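Local structure of alkylpurine DNA glycosylase AlkC (Pseudomonas fluorescens, 5VHV) at residues A[170-175]-A[205-210]; A[199-204]-A[231-236]; A[210-215]-A[242-247]. The protein probably recognises alkylated purines in DNA and excises them from the backbone, starting base excision repair without flipping the damaged nucleotide out of the helix. All blocks are in the same frame, centred on the assembly; numbering follows the deposited sequence.

Contact 1 of 3, residues A[170-175]-A[205-210]; sequences DPELCA and PEWVLS
The indole N-H of Trp207 is given to the carboxylate of Glu172, with NE1 2.8 Å from OE1 and an almost linear N-H...O angle of 178°. The acceptor lies in the plane of the indole, so the donor direction is fully used. The carboxylate is turned steeply against the ring, however, and its OE1 is approached by the N-H from above the carboxylate plane, 63° out of it. Glu172 reaches this place because its chain is bent at chi2, which swings the carboxylate round to the indole edge. Pro171 takes the broad side of the same ring: its CB stands 3.6 Å from the centroid of the six-membered ring, close to the ring normal, a CH-pi contact over the face. Its CG follows at 4.0 Å from CD2 of Trp207. At the ring edge, near its plane, Ala175 CB comes within 3.9 Å of CZ2 of Trp207. Pro171 and Glu172 come from the loop after helix 165-169, and Ala175 from the start of helix 175-181, while the tryptophan projects from helix 205-213. The contact thus joins the connection between two helices to a later helix, within the helical part of the chain, consistent with the HEAT-like repeats of this family. CG of Trp207 is anti to the backbone N (chi1 -174°), which sends the indole out from its helix and onto the loop. The loop is itself shaped by local bonds: Asp170 OD1 accepts from Glu172 N at 3.0 Å, an Asx turn, and Leu173 N bonds to Asp170 O at 3.1 Å, closing a type I turn. Within the chain, Pro171 also touches His204, and Trp207 rests on Ile200 of helix 187-201. The contact lies at the protein surface, about 12 Å (nearest atoms) from the bound DNA.

Contact 2 of 3, residues A[199-204]-A[231-236]; sequences DITKDH and RSLIKQ. With nucleotides of chain C.
None of Thr201, Lys202, Ser232 and Leu233, which meet here, has a flat side chain, so neither face nor edge of a planar group is used between them; Arg231, next to Ser232 and ending in a planar guanidinium, packs instead on a modified base of the bound DNA. The apolar part is a branch-to-branch touch: Thr201 CG2 lies 3.8 Å from Leu233 CD1. A chi1 of 68° sets OG1 of Thr201 between the backbone N and the carbonyl carbon and leaves CG2 anti to the carbonyl carbon, turned to Leu233. Thr201 OG1 donates to Asn198 O and accepts from a water 3.0 Å away; the water accepts from Leu233 N at 3.1 Å, a bridge that runs beside the apolar touch of the same pair. Lys202 starts away from the other segment, but bends at chi2 and chi4 carry CE alongside Ser232, 3.4 Å from its OG, which is bonded to Asn198 OD1. Lys202 NZ donates to OP1 of DA6 of chain C at 2.8 Å, with a weak bond to a second phosphate. The buried junction of helices 187-201 and 231-235 thereby ends in a lysine on the DNA backbone, consistent with the basic DNA-binding surface of HEAT-like alkylpurine glycosylases.

Contact 3 of 3, residues A[210-215]-A[242-247]; sequences SLIEGW and LTLMGA
This is a small, partly buried apolar contact between the ends of two helices, 205-213 and 239-244, in which Leu244 lies against Ile212 and Glu213. The backbones come closest at Glu213 and Leu244, whose CA atoms are 7.2 Å apart. The two methyls of Leu244 divide the contact unevenly: CD1 lies 3.9 Å from Ile212 CG2 and also near Glu213 CG, while CD2 is 4.0 Å from Glu213 CG. The glutamate is used here for its aliphatic stem, which crosses the leucine at about a right angle; chi1 of -75° sets CG beside its backbone N. Its carboxylate is engaged elsewhere, OE1 forming a salt bridge with Arg240. Replacing Leu244 by an alanine would probably open a gap between the helix ends, leaving Ile212 CG2 and the stem of Glu213 without their partner. Just past the leucine, helix 239-244 closes in a Schellman motif, with Gly246 at positive phi and Ala247 N bonded to Leu242 O at 2.9 Å. Across the two segments the attraction is therefore dispersive and hydrophobic, with little directional demand, whereas the charged end of Glu213 ties helix 205-213 to helix 239-244 through Arg240.

How the contacts relate
Centres of the three contacts lie 12 to 14 Å apart, on the same side of the chain's centre. Helix 205-213 runs through the set: its first part serves contact 1, its end contact 3. Segment 199-204 falls between those of contact 1 and 231-236 between those of contact 3, so contact 2 interleaves with each, while contact 1 closes before contact 3 opens, apart from the shared Ser210. Contact 2 also touches both: Val208 packs on Ile200 and Thr201, and Ile234 on Leu242 and Met245. Together they link the loop at 170-175, by way of helices 187-201, 205-213 and 231-235, to helix 239-244, after which the chain enters the sheet. Contact 2 alone carries a direct DNA bond.

Contact 1 of 3, residues A[170-175]-A[205-210]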
loop_
_atom_site.group_PDB
_atom_site.type_symbol
_atom_site.label_atom_id
_atom_site.label_comp_id
_atom_site.label_asym_id
_atom_site.label_seq_id
_atom_site.Cartn_x
_atom_site.Cartn_y
_atom_site.Cartn_z
ATOM N N ASP A 170 -5.732 -14.668 -11.519
ATOM C CA ASP A 170 -4.888 -15.866 -11.549
ATOM C C ASP A 170 -3.613 -15.645 -10.754
ATOM O O ASP A 170 -2.593 -15.202 -11.297
ATOM C CB ASP A 170 -4.551 -16.258 -12.983
ATOM C CG ASP A 170 -3.793 -17.559 -13.064
ATOM O OD1 ASP A 170 -3.530 -18.183 -12.017
ATOM O OD2 ASP A 170 -3.457 -17.963 -14.190
ATOM N N PRO A 171 -3.617 -15.991 -9.464
ATOM C CA PRO A 171 -2.398 -15.831 -8.655
ATOM C C PRO A 171 -1.222 -16.680 -9.104
ATOM O O PRO A 171 -0.098 -16.424 -8.644
ATOM C CB PRO A 171 -2.847 -16.248 -7.240
ATOM C CG PRO A 171 -4.297 -16.354 -7.275
ATOM C CD PRO A 171 -4.742 -16.528 -8.683
ATOM N N GLU A 172 -1.430 -17.716 -9.921
ATOM C CA GLU A 172 -0.276 -18.478 -10.380
ATOM C C GLU A 172 0.616 -17.676 -11.327
ATOM O O GLU A 172 1.776 -18.055 -11.517
ATOM C CB GLU A 172 -0.700 -19.783 -11.066
ATOM C CG GLU A 172 -1.420 -20.761 -10.152
ATOM C CD GLU A 172 -0.591 -21.235 -8.963
ATOM O OE1 GLU A 172 -1.191 -21.784 -8.009
ATOM O OE2 GLU A 172 0.653 -21.077 -8.964
ATOM N N LEU A 173 0.130 -16.576 -11.918
ATOM C CA LEU A 173 0.941 -15.905 -12.930
ATOM C C LEU A 173 2.195 -15.313 -12.306
ATOM O O LEU A 173 3.302 -15.485 -12.829
ATOM C CB LEU A 173 0.138 -14.814 -13.644
ATOM C CG LEU A 173 -1.053 -15.342 -14.448
ATOM C CD1 LEU A 173 -1.912 -14.186 -14.914
ATOM C CD2 LEU A 173 -0.609 -16.181 -15.645
ATOM N N CYS A 174 2.032 -14.603 -11.194
ATOM C CA CYS A 174 3.126 -13.933 -10.500
ATOM C C CYS A 174 3.675 -14.746 -9.335
ATOM O O CYS A 174 4.521 -14.242 -8.591
ATOM C CB CYS A 174 2.665 -12.556 -10.006
ATOM S SG CYS A 174 2.220 -11.427 -11.320
ATOM N N ALA A 175 3.229 -15.999 -9.161
ATOM C CA ALA A 175 3.630 -16.774 -7.994
ATOM C C ALA A 175 5.148 -16.921 -7.882
ATOM O O ALA A 175 5.698 -16.828 -6.777
ATOM C CB ALA A 175 2.972 -18.152 -8.021
ATOM N N PRO A 205 -8.325 -15.717 -0.949
ATOM C CA PRO A 205 -7.730 -15.913 0.378
ATOM C C PRO A 205 -7.170 -17.303 0.590
ATOM O O PRO A 205 -6.084 -17.442 1.169
ATOM C CB PRO A 205 -8.903 -15.616 1.329
ATOM C CG PRO A 205 -10.128 -15.819 0.521
ATOM C CD PRO A 205 -9.749 -15.359 -0.860
ATOM N N GLU A 206 -7.879 -18.347 0.148
ATOM C CA GLU A 206 -7.407 -19.709 0.390
ATOM C C GLU A 206 -6.094 -19.975 -0.320
ATOM O O GLU A 206 -5.267 -20.751 0.176
ATOM C CB GLU A 206 -8.455 -20.723 -0.065
ATOM C CG GLU A 206 -9.747 -20.670 0.737
ATOM C CD GLU A 206 -10.833 -21.581 0.186
ATOM O OE1 GLU A 206 -10.724 -22.011 -0.982
ATOM O OE2 GLU A 206 -11.797 -21.867 0.926
ATOM N N TRP A 207 -5.885 -19.348 -1.475
ATOM C CA TRP A 207 -4.634 -19.538 -2.199
ATOM C C TRP A 207 -3.456 -18.991 -1.403
ATOM O O TRP A 207 -2.403 -19.636 -1.314
ATOM C CB TRP A 207 -4.710 -18.870 -3.571
ATOM C CG TRP A 207 -3.520 -19.149 -4.422
ATOM C CD1 TRP A 207 -3.393 -20.150 -5.352
ATOM C CD2 TRP A 207 -2.286 -18.423 -4.444
ATOM N NE1 TRP A 207 -2.157 -20.087 -5.942
ATOM C CE2 TRP A 207 -1.454 -19.044 -5.399
ATOM C CE3 TRP A 207 -1.800 -17.318 -3.746
ATOM C CZ2 TRP A 207 -0.162 -18.597 -5.666
ATOM C CZ3 TRP A 207 -0.515 -16.873 -4.012
ATOM C CH2 TRP A 207 0.288 -17.515 -4.970
ATOM N N VAL A 208 -3.616 -17.803 -0.815
ATOM C CA VAL A 208 -2.562 -17.231 0.018
ATOM C C VAL A 208 -2.348 -18.080 1.267
ATOM O O VAL A 208 -1.209 -18.311 1.685
ATOM C CB VAL A 208 -2.910 -15.778 0.387
ATOM C CG1 VAL A 208 -1.909 -15.216 1.391
ATOM C CG2 VAL A 208 -2.998 -14.891 -0.855
ATOM N N LEU A 209 -3.433 -18.539 1.895
ATOM C CA LEU A 209 -3.305 -19.343 3.104
ATOM C C LEU A 209 -2.568 -20.640 2.813
ATOM O O LEU A 209 -1.647 -21.025 3.543
ATOM C CB LEU A 209 -4.685 -19.630 3.700
ATOM C CG LEU A 209 -5.384 -18.396 4.280
ATOM C CD1 LEU A 209 -6.898 -18.663 4.407
ATOM C CD2 LEU A 209 -4.787 -18.016 5.630
ATOM N N SER A 210 -2.944 -21.319 1.732
ATOM C CA SER A 210 -2.244 -22.537 1.358
ATOM C C SER A 210 -0.774 -22.258 1.070
ATOM O O SER A 210 0.106 -23.030 1.481
ATOM C CB SER A 210 -2.925 -23.178 0.151
ATOM O OG SER A 210 -4.193 -23.697 0.511
#

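Contact 2 of 3, residues A[199-204]-A[231-236]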
loop_
_atom_site.group_PDB
_atom_site.type_symbol
_atom_site.label_atom_id
_atom_site.label_comp_id
_atom_site.label_asym_id
_atom_site.label_seq_id
_atom_site.Cartn_x
_atom_site.Cartn_y
_atom_site.Cartn_z
ATOM N N ASP A 199 -3.116 -7.973 -1.170
ATOM C CA ASP A 199 -4.012 -7.767 -2.318
ATOM C C ASP A 199 -4.694 -9.073 -2.739
ATOM O O ASP A 199 -5.891 -9.103 -3.036
ATOM C CB ASP A 199 -3.256 -7.235 -3.546
ATOM C CG ASP A 199 -2.807 -5.785 -3.449
ATOM O OD1 ASP A 199 -3.046 -5.057 -2.463
ATOM O OD2 ASP A 199 -2.191 -5.371 -4.455
ATOM N N ILE A 200 -3.916 -10.147 -2.863
ATOM C CA ILE A 200 -4.476 -11.413 -3.332
ATOM C C ILE A 200 -5.529 -11.908 -2.365
ATOM O O ILE A 200 -6.525 -12.514 -2.785
ATOM C CB ILE A 200 -3.371 -12.467 -3.532
ATOM C CG1 ILE A 200 -2.351 -11.978 -4.571
ATOM C CG2 ILE A 200 -3.958 -13.808 -3.972
ATOM C CD1 ILE A 200 -1.143 -12.890 -4.698
ATOM N N THR A 201 -5.346 -11.655 -1.065
ATOM C CA THR A 201 -6.305 -12.191 -0.114
ATOM C C THR A 201 -7.684 -11.590 -0.318
ATOM O O THR A 201 -8.665 -12.166 0.172
ATOM C CB THR A 201 -5.897 -11.995 1.365
ATOM O OG1 THR A 201 -5.935 -10.615 1.747
ATOM C CG2 THR A 201 -4.544 -12.601 1.684
ATOM N N LYS A 202 -7.787 -10.450 -1.017
ATOM C CA LYS A 202 -9.100 -9.849 -1.250
ATOM C C LYS A 202 -9.932 -10.688 -2.211
ATOM O O LYS A 202 -11.165 -10.620 -2.180
ATOM C CB LYS A 202 -8.965 -8.424 -1.800
ATOM C CG LYS A 202 -8.086 -7.483 -0.923
ATOM C CD LYS A 202 -8.340 -7.617 0.569
ATOM C CE LYS A 202 -7.436 -6.670 1.378
ATOM N NZ LYS A 202 -7.676 -5.252 0.979
ATOM N N ASP A 203 -9.285 -11.456 -3.075
ATOM C CA ASP A 203 -9.979 -12.251 -4.084
ATOM C C ASP A 203 -9.717 -13.743 -3.991
ATOM O O ASP A 203 -10.562 -14.518 -4.436
ATOM C CB ASP A 203 -9.592 -11.788 -5.488
ATOM C CG ASP A 203 -10.143 -10.422 -5.802
ATOM O OD1 ASP A 203 -11.376 -10.289 -5.800
ATOM O OD2 ASP A 203 -9.352 -9.494 -5.995
ATOM N N HIS A 204 -8.565 -14.170 -3.466
ATOM C CA HIS A 204 -8.229 -15.595 -3.385
ATOM C C HIS A 204 -7.575 -15.885 -2.042
ATOM O O HIS A 204 -6.399 -16.263 -1.968
ATOM C CB HIS A 204 -7.315 -16.002 -4.539
ATOM C CG HIS A 204 -7.865 -15.659 -5.883
ATOM N ND1 HIS A 204 -8.794 -16.448 -6.528
ATOM C CD2 HIS A 204 -7.635 -14.604 -6.698
ATOM C CE1 HIS A 204 -9.102 -15.899 -7.688
ATOM N NE2 HIS A 204 -8.411 -14.781 -7.815
ATOM N N ARG A 231 -2.629 -9.703 7.117
ATOM C CA ARG A 231 -3.185 -8.754 8.084
ATOM C C ARG A 231 -4.686 -8.561 7.924
ATOM O O ARG A 231 -5.383 -8.350 8.925
ATOM C CB ARG A 231 -2.455 -7.423 7.978
ATOM C CG ARG A 231 -2.681 -6.625 6.671
ATOM C CD ARG A 231 -1.697 -5.479 6.673
ATOM N NE ARG A 231 -1.859 -4.493 5.618
ATOM C CZ ARG A 231 -1.201 -4.492 4.463
ATOM N NH1 ARG A 231 -0.380 -5.474 4.150
ATOM N NH2 ARG A 231 -1.357 -3.478 3.627
ATOM N N SER A 232 -5.209 -8.605 6.693
ATOM C CA SER A 232 -6.647 -8.438 6.516
ATOM C C SER A 232 -7.388 -9.681 6.988
ATOM O O SER A 232 -8.400 -9.587 7.693
ATOM C CB SER A 232 -6.970 -8.124 5.045
ATOM O OG SER A 232 -6.327 -6.926 4.625
ATOM N N LEU A 233 -6.875 -10.863 6.656
ATOM C CA LEU A 233 -7.529 -12.087 7.112
ATOM C C LEU A 233 -7.474 -12.217 8.630
ATOM O O LEU A 233 -8.424 -12.723 9.238
ATOM C CB LEU A 233 -6.893 -13.308 6.448
ATOM C CG LEU A 233 -7.032 -13.364 4.916
ATOM C CD1 LEU A 233 -6.396 -14.634 4.333
ATOM C CD2 LEU A 233 -8.488 -13.291 4.500
ATOM N N ILE A 234 -6.396 -11.745 9.252
ATOM C CA ILE A 234 -6.311 -11.786 10.712
ATOM C C ILE A 234 -7.392 -10.911 11.331
ATOM O O ILE A 234 -8.036 -11.302 12.312
ATOM C CB ILE A 234 -4.901 -11.370 11.180
ATOM C CG1 ILE A 234 -3.891 -12.479 10.844
ATOM C CG2 ILE A 234 -4.855 -11.074 12.709
ATOM C CD1 ILE A 234 -2.474 -12.021 10.885
ATOM N N LYS A 235 -7.585 -9.704 10.789
ATOM C CA LYS A 235 -8.637 -8.822 11.286
ATOM C C LYS A 235 -10.015 -9.438 11.099
ATOM O O LYS A 235 -10.908 -9.237 11.934
ATOM C CB LYS A 235 -8.541 -7.462 10.584
ATOM C CG LYS A 235 -7.424 -6.593 11.135
ATOM C CD LYS A 235 -7.463 -5.181 10.579
ATOM C CE LYS A 235 -7.121 -5.177 9.086
ATOM N NZ LYS A 235 -7.101 -3.767 8.544
ATOM N N GLN A 236 -10.204 -10.205 10.020
ATOM C CA GLN A 236 -11.456 -10.910 9.767
ATOM C C GLN A 236 -11.648 -12.108 10.679
ATOM O O GLN A 236 -12.716 -12.722 10.641
ATOM C CB GLN A 236 -11.508 -11.382 8.316
ATOM C CG GLN A 236 -11.615 -10.277 7.290
ATOM C CD GLN A 236 -11.376 -10.820 5.883
ATOM O OE1 GLN A 236 -11.657 -11.990 5.595
ATOM N NE2 GLN A 236 -10.822 -9.987 5.020
ATOM P P DA C 6 -6.110 -2.543 2.836
ATOM O OP1 DA C 6 -5.703 -3.895 2.334
ATOM O OP2 DA C 6 -6.214 -2.262 4.279
ATOM O "O5'" DA C 6 -5.182 -1.398 2.251
ATOM C "C5'" DA C 6 -4.685 -1.491 0.915
ATOM C "C4'" DA C 6 -3.998 -0.205 0.529
ATOM O "O4'" DA C 6 -4.967 0.872 0.525
ATOM C "C3'" DA C 6 -2.875 0.237 1.500
ATOM O "O3'" DA C 6 -1.617 0.320 0.829
ATOM C "C2'" DA C 6 -3.317 1.598 1.987
ATOM C "C1'" DA C 6 -4.284 2.035 0.916
ATOM N N9 DA C 6 -5.203 3.065 1.364
ATOM C C8 DA C 6 -5.944 3.080 2.513
ATOM N N7 DA C 6 -6.632 4.182 2.677
ATOM C C5 DA C 6 -6.285 4.949 1.581
ATOM C C6 DA C 6 -6.649 6.241 1.173
ATOM N N6 DA C 6 -7.503 7.023 1.864
ATOM N N1 DA C 6 -6.137 6.700 0.007
ATOM C C2 DA C 6 -5.294 5.919 -0.679
ATOM N N3 DA C 6 -4.861 4.695 -0.379
ATOM C C4 DA C 6 -5.401 4.266 0.768
HETATM O O HOH W 1 -4.700 -10.584 4.484
#

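Contact 3 of 3, residues A[210-215]-A[242-247]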
loop_
_atom_site.group_PDB
_atom_site.type_symbol
_atom_site.label_atom_id
_atom_site.label_comp_id
_atom_site.label_asym_id
_atom_site.label_seq_id
_atom_site.Cartn_x
_atom_site.Cartn_y
_atom_site.Cartn_z
ATOM N N SER A 210 -2.944 -21.319 1.732
ATOM C CA SER A 210 -2.244 -22.537 1.358
ATOM C C SER A 210 -0.774 -22.258 1.070
ATOM O O SER A 210 0.106 -23.030 1.481
ATOM C CB SER A 210 -2.925 -23.178 0.151
ATOM O OG SER A 210 -4.193 -23.697 0.511
ATOM N N LEU A 211 -0.489 -21.168 0.349
ATOM C CA LEU A 211 0.891 -20.807 0.046
ATOM C C LEU A 211 1.706 -20.655 1.320
ATOM O O LEU A 211 2.761 -21.279 1.478
ATOM C CB LEU A 211 0.927 -19.502 -0.754
ATOM C CG LEU A 211 2.304 -19.046 -1.257
ATOM C CD1 LEU A 211 2.758 -19.922 -2.435
ATOM C CD2 LEU A 211 2.298 -17.563 -1.650
ATOM N N ILE A 212 1.224 -19.827 2.251
ATOM C CA ILE A 212 2.014 -19.527 3.434
ATOM C C ILE A 212 2.066 -20.730 4.374
ATOM O O ILE A 212 3.042 -20.915 5.116
ATOM C CB ILE A 212 1.464 -18.245 4.092
ATOM C CG1 ILE A 212 1.607 -17.066 3.128
ATOM C CG2 ILE A 212 2.201 -17.945 5.376
ATOM C CD1 ILE A 212 1.020 -15.748 3.668
ATOM N N GLU A 213 1.072 -21.612 4.313
ATOM C CA GLU A 213 1.175 -22.854 5.062
ATOM C C GLU A 213 2.325 -23.735 4.567
ATOM O O GLU A 213 2.723 -24.666 5.271
ATOM C CB GLU A 213 -0.164 -23.600 4.999
ATOM C CG GLU A 213 -1.216 -22.946 5.902
ATOM C CD GLU A 213 -2.625 -23.435 5.664
ATOM O OE1 GLU A 213 -2.840 -24.264 4.755
ATOM O OE2 GLU A 213 -3.526 -22.966 6.395
ATOM N N GLY A 214 2.864 -23.466 3.379
ATOM C CA GLY A 214 4.028 -24.171 2.880
ATOM C C GLY A 214 5.345 -23.481 3.169
ATOM O O GLY A 214 6.410 -24.005 2.825
ATOM N N TRP A 215 5.303 -22.326 3.819
ATOM C CA TRP A 215 6.488 -21.519 4.063
ATOM C C TRP A 215 7.164 -21.923 5.363
ATOM O O TRP A 215 6.550 -22.485 6.273
ATOM C CB TRP A 215 6.121 -20.040 4.141
ATOM C CG TRP A 215 5.913 -19.375 2.862
ATOM C CD1 TRP A 215 5.902 -19.934 1.615
ATOM C CD2 TRP A 215 5.676 -17.983 2.689
ATOM N NE1 TRP A 215 5.680 -18.955 0.668
ATOM C CE2 TRP A 215 5.534 -17.749 1.309
ATOM C CE3 TRP A 215 5.586 -16.902 3.575
ATOM C CZ2 TRP A 215 5.301 -16.478 0.791
ATOM C CZ3 TRP A 215 5.343 -15.644 3.065
ATOM C CH2 TRP A 215 5.203 -15.440 1.682
ATOM N N LEU A 242 -4.926 -16.898 11.701
ATOM C CA LEU A 242 -4.531 -16.789 13.099
ATOM C C LEU A 242 -3.634 -17.954 13.515
ATOM O O LEU A 242 -2.688 -17.775 14.293
ATOM C CB LEU A 242 -5.777 -16.722 13.985
ATOM C CG LEU A 242 -6.463 -15.346 13.939
ATOM C CD1 LEU A 242 -7.928 -15.436 14.395
ATOM C CD2 LEU A 242 -5.694 -14.369 14.796
ATOM N N THR A 243 -3.916 -19.152 13.005
ATOM C CA THR A 243 -3.108 -20.312 13.359
ATOM C C THR A 243 -1.674 -20.138 12.873
ATOM O O THR A 243 -0.720 -20.510 13.570
ATOM C CB THR A 243 -3.735 -21.585 12.776
ATOM O OG1 THR A 243 -5.026 -21.817 13.363
ATOM C CG2 THR A 243 -2.857 -22.825 13.053
ATOM N N LEU A 244 -1.496 -19.574 11.680
ATOM C CA LEU A 244 -0.142 -19.301 11.210
ATOM C C LEU A 244 0.580 -18.333 12.137
ATOM O O LEU A 244 1.803 -18.389 12.250
ATOM C CB LEU A 244 -0.181 -18.751 9.770
ATOM C CG LEU A 244 -0.434 -19.818 8.711
ATOM C CD1 LEU A 244 -0.896 -19.165 7.429
ATOM C CD2 LEU A 244 0.814 -20.652 8.466
ATOM N N MET A 245 -0.154 -17.453 12.820
ATOM C CA MET A 245 0.440 -16.526 13.771
ATOM C C MET A 245 0.557 -17.101 15.178
ATOM O O MET A 245 0.995 -16.389 16.088
ATOM C CB MET A 245 -0.381 -15.228 13.811
ATOM C CG MET A 245 -0.480 -14.541 12.460
ATOM S SD MET A 245 1.131 -13.961 11.914
ATOM C CE MET A 245 1.623 -15.212 10.747
ATOM N N GLY A 246 0.203 -18.366 15.377
ATOM C CA GLY A 246 0.261 -18.975 16.691
ATOM C C GLY A 246 -0.871 -18.614 17.620
ATOM O O GLY A 246 -0.800 -18.943 18.817
ATOM N N ALA A 247 -1.928 -17.984 17.098
ATOM C CA ALA A 247 -3.057 -17.493 17.880
ATOM C C ALA A 247 -4.388 -18.023 17.345
ATOM O O ALA A 247 -5.414 -17.337 17.390
ATOM C CB ALA A 247 -3.052 -15.965 17.896
#